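Local atomic coordinates of sulfur oxidation protein soxB (Thermus thermophilus, PDB entry 2WDC), a protein that probably acts as a metal-dependent hydrolase of the 5'-nucleotidase family in sulfur oxidation, with two manganese ions bound. Residues 393-398 and 501-506. Residues are numbered along the deposited sequence; the frame is centred on the assembly and turned at random. Where two conformers were deposited one is given.
Sequences YPEVEV and RYLAAA
The side chains of Glu397 and Tyr502 cross at about a right angle, with the carboxylate and ring planes 39° apart; Glu397 OE1 lies obliquely off the ring, 3.5 Å from Tyr502 CD1. The same carboxylate takes a backbone bond: Leu503 N donates to Glu397 OE2 at 2.9 Å, meeting the oxygen on its anti side and 33° out of the carboxylate plane. With CG anti to its own carbonyl carbon (chi1 -62°) and the chain extended beyond, Glu397 reaches strand 501-507 while Glu397 N donates to Leu503 O at 2.9 Å. Glu397 therefore engages both the N-H and the C=O of Leu503, and Val398 N adds a second, weak bond to Leu503 O. Arg500 pairs with OE1, and an alanine in place of Glu397 would probably leave this arginine without its mate and Leu503 N without its acceptor. Val398 and Ala504 form a parallel bridge: Ala505 N bonds Val398 O at 2.9 Å, and Val398 CG2 packs on Ala504 CB at 3.6 Å. On another side, Leu503 CD2 runs alongside the Glu395 chain, 3.3 Å from its CG, and Val396 CG1 meets Ala505 CB. The loop that joins helix 380-392 to strand 398-401 in the C-terminal 5'-nucleotidase domain contains a type I turn from Tyr393 to Val396; strand 431-438 pairs antiparallel with 501-507, and Ile442 of helix 439-453 packs against Val398 and Tyr502.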
ATOM      1  N   TYR A 393       2.811  -2.183 -29.202  1.00 15.56           N
ATOM      2  CA  TYR A 393       2.403  -3.518 -29.658  1.00 14.64           C
ATOM      3  C   TYR A 393       0.945  -3.484 -30.111  1.00 13.57           C
ATOM      4  O   TYR A 393       0.031  -3.921 -29.404  1.00 15.41           O
ATOM      5  CB  TYR A 393       2.569  -4.536 -28.525  1.00 14.09           C
ATOM      6  CG  TYR A 393       3.955  -4.576 -27.942  1.00 13.82           C
ATOM      7  CD1 TYR A 393       4.982  -5.280 -28.575  1.00 15.14           C
ATOM      8  CD2 TYR A 393       4.243  -3.926 -26.749  1.00 16.51           C
ATOM      9  CE1 TYR A 393       6.264  -5.303 -28.039  1.00 16.36           C
ATOM     10  CE2 TYR A 393       5.506  -3.958 -26.203  1.00 14.73           C
ATOM     11  CZ  TYR A 393       6.516  -4.655 -26.843  1.00 16.17           C
ATOM     12  OH  TYR A 393       7.780  -4.672 -26.290  1.00 18.21           O
ATOM     13  N   PRO A 394       0.698  -2.961 -31.316  1.00 16.48           N
ATOM     14  CA  PRO A 394      -0.662  -2.801 -31.840  1.00 19.11           C
ATOM     15  C   PRO A 394      -1.475  -4.087 -31.983  1.00 17.74           C
ATOM     16  O   PRO A 394      -2.698  -4.032 -32.057  1.00 20.35           O
ATOM     17  CB  PRO A 394      -0.442  -2.143 -33.212  1.00 19.59           C
ATOM     18  CG  PRO A 394       0.942  -1.579 -33.164  1.00 26.54           C
ATOM     19  CD  PRO A 394       1.727  -2.447 -32.235  1.00 23.36           C
ATOM     20  N   GLU A 395      -0.801  -5.232 -31.986  1.00 17.83           N
ATOM     21  CA  GLU A 395      -1.482  -6.517 -32.090  1.00 21.91           C
ATOM     22  C   GLU A 395      -2.220  -6.854 -30.792  1.00 16.06           C
ATOM     23  O   GLU A 395      -3.155  -7.654 -30.789  1.00 19.69           O
ATOM     24  CB  GLU A 395      -0.481  -7.629 -32.421  1.00 25.65           C
ATOM     25  CG  GLU A 395       0.721  -7.674 -31.491  1.00 36.03           C
ATOM     26  CD  GLU A 395       1.965  -7.055 -32.103  1.00 47.19           C
ATOM     27  OE1 GLU A 395       2.115  -5.812 -32.042  1.00 25.57           O
ATOM     28  OE2 GLU A 395       2.798  -7.816 -32.637  1.00 58.30           O
ATOM     29  N   VAL A 396      -1.815  -6.223 -29.692  1.00 17.21           N
ATOM     30  CA  VAL A 396      -2.444  -6.487 -28.396  1.00 16.34           C
ATOM     31  C   VAL A 396      -3.868  -5.953 -28.326  1.00 15.27           C
ATOM     32  O   VAL A 396      -4.113  -4.774 -28.628  1.00 16.89           O
ATOM     33  CB  VAL A 396      -1.593  -5.944 -27.237  1.00 14.10           C
ATOM     34  CG1 VAL A 396      -2.326  -6.102 -25.897  1.00 14.27           C
ATOM     35  CG2 VAL A 396      -0.238  -6.641 -27.195  1.00 14.31           C
ATOM     36  N   GLU A 397      -4.785  -6.799 -27.858  1.00 14.96           N
ATOM     37  CA  GLU A 397      -6.200  -6.451 -27.742  1.00 15.97           C
ATOM     38  C   GLU A 397      -6.618  -6.039 -26.333  1.00 16.02           C
ATOM     39  O   GLU A 397      -7.467  -5.160 -26.173  1.00 15.82           O
ATOM     40  CB  GLU A 397      -7.081  -7.605 -28.242  1.00 15.44           C
ATOM     41  CG  GLU A 397      -6.851  -7.927 -29.725  1.00 17.63           C
ATOM     42  CD  GLU A 397      -7.498  -9.227 -30.174  1.00 19.89           C
ATOM     43  OE1 GLU A 397      -8.666  -9.194 -30.603  1.00 24.02           O
ATOM     44  OE2 GLU A 397      -6.820 -10.277 -30.145  1.00 24.71           O
ATOM     45  N   VAL A 398      -6.034  -6.676 -25.318  1.00 13.58           N
ATOM     46  CA  VAL A 398      -6.360  -6.352 -23.932  1.00 12.21           C
ATOM     47  C   VAL A 398      -5.076  -6.275 -23.115  1.00 12.65           C
ATOM     48  O   VAL A 398      -4.199  -7.123 -23.264  1.00 14.03           O
ATOM     49  CB  VAL A 398      -7.337  -7.374 -23.314  1.00 13.42           C
ATOM     50  CG1 VAL A 398      -8.726  -7.211 -23.919  1.00 14.48           C
ATOM     51  CG2 VAL A 398      -6.818  -8.818 -23.485  1.00 14.55           C
ATOM     52  N   ARG A 501      -9.786 -16.373 -29.527  1.00 18.37           N
ATOM     53  CA  ARG A 501      -8.466 -16.196 -28.932  0.50 13.92           C
ATOM     54  C   ARG A 501      -8.057 -14.732 -29.068  1.00 18.36           C
ATOM     55  O   ARG A 501      -8.018 -14.188 -30.174  1.00 20.33           O
ATOM     56  CB  ARG A 501      -7.434 -17.074 -29.642  0.50 19.99           C
ATOM     57  CG  ARG A 501      -7.383 -18.508 -29.153  0.50 27.50           C
ATOM     58  CD  ARG A 501      -6.533 -19.372 -30.078  0.50 26.52           C
ATOM     59  NE  ARG A 501      -5.107 -19.233 -29.798  0.50 33.82           N
ATOM     60  CZ  ARG A 501      -4.269 -18.498 -30.523  0.50 37.57           C
ATOM     61  NH1 ARG A 501      -4.710 -17.829 -31.579  0.50 40.22           N
ATOM     62  NH2 ARG A 501      -2.987 -18.435 -30.192  0.50 36.04           N
ATOM     63  N   TYR A 502      -7.753 -14.093 -27.946  1.00 14.15           N
ATOM     64  CA  TYR A 502      -7.354 -12.689 -27.960  1.00 16.37           C
ATOM     65  C   TYR A 502      -5.910 -12.554 -27.519  1.00 14.75           C
ATOM     66  O   TYR A 502      -5.453 -13.281 -26.626  1.00 15.66           O
ATOM     67  CB  TYR A 502      -8.218 -11.895 -26.968  1.00 12.26           C
ATOM     68  CG  TYR A 502      -9.687 -11.862 -27.296  1.00 15.41           C
ATOM     69  CD1 TYR A 502     -10.250 -10.771 -27.959  1.00 18.41           C
ATOM     70  CD2 TYR A 502     -10.527 -12.892 -26.896  1.00 16.13           C
ATOM     71  CE1 TYR A 502     -11.606 -10.729 -28.236  1.00 16.78           C
ATOM     72  CE2 TYR A 502     -11.892 -12.845 -27.150  1.00 16.48           C
ATOM     73  CZ  TYR A 502     -12.420 -11.762 -27.829  1.00 19.60           C
ATOM     74  OH  TYR A 502     -13.773 -11.709 -28.095  1.00 20.20           O
ATOM     75  N   LEU A 503      -5.197 -11.587 -28.088  1.00 13.79           N
ATOM     76  CA  LEU A 503      -3.831 -11.345 -27.643  1.00 13.59           C
ATOM     77  C   LEU A 503      -3.900 -10.408 -26.439  1.00 12.82           C
ATOM     78  O   LEU A 503      -4.424  -9.298 -26.524  1.00 15.70           O
ATOM     79  CB  LEU A 503      -2.958 -10.735 -28.744  1.00 15.08           C
ATOM     80  CG  LEU A 503      -1.505 -10.508 -28.311  1.00 15.14           C
ATOM     81  CD1 LEU A 503      -0.848 -11.811 -27.877  1.00 14.72           C
ATOM     82  CD2 LEU A 503      -0.706  -9.858 -29.443  1.00 19.87           C
ATOM     83  N   ALA A 504      -3.354 -10.873 -25.321  1.00 13.56           N
ATOM     84  CA  ALA A 504      -3.342 -10.116 -24.078  1.00 13.70           C
ATOM     85  C   ALA A 504      -1.918  -9.732 -23.706  1.00 13.80           C
ATOM     86  O   ALA A 504      -0.949 -10.345 -24.164  1.00 14.00           O
ATOM     87  CB  ALA A 504      -3.948 -10.968 -22.950  1.00 12.41           C
ATOM     88  N   ALA A 505      -1.802  -8.736 -22.836  1.00 13.60           N
ATOM     89  CA  ALA A 505      -0.510  -8.347 -22.286  1.00 10.66           C
ATOM     90  C   ALA A 505      -0.761  -8.184 -20.791  1.00 10.15           C
ATOM     91  O   ALA A 505      -1.846  -7.776 -20.395  1.00 13.58           O
ATOM     92  CB  ALA A 505      -0.024  -7.025 -22.889  1.00 12.52           C
ATOM     93  N   ALA A 506       0.234  -8.510 -19.969  1.00 10.11           N
ATOM     94  CA  ALA A 506       0.093  -8.361 -18.526  1.00  9.19           C
ATOM     95  C   ALA A 506       1.449  -8.230 -17.886  1.00 11.15           C
ATOM     96  O   ALA A 506       2.427  -8.772 -18.382  1.00 11.56           O
ATOM     97  CB  ALA A 506      -0.627  -9.567 -17.942  1.00  9.93           C
TER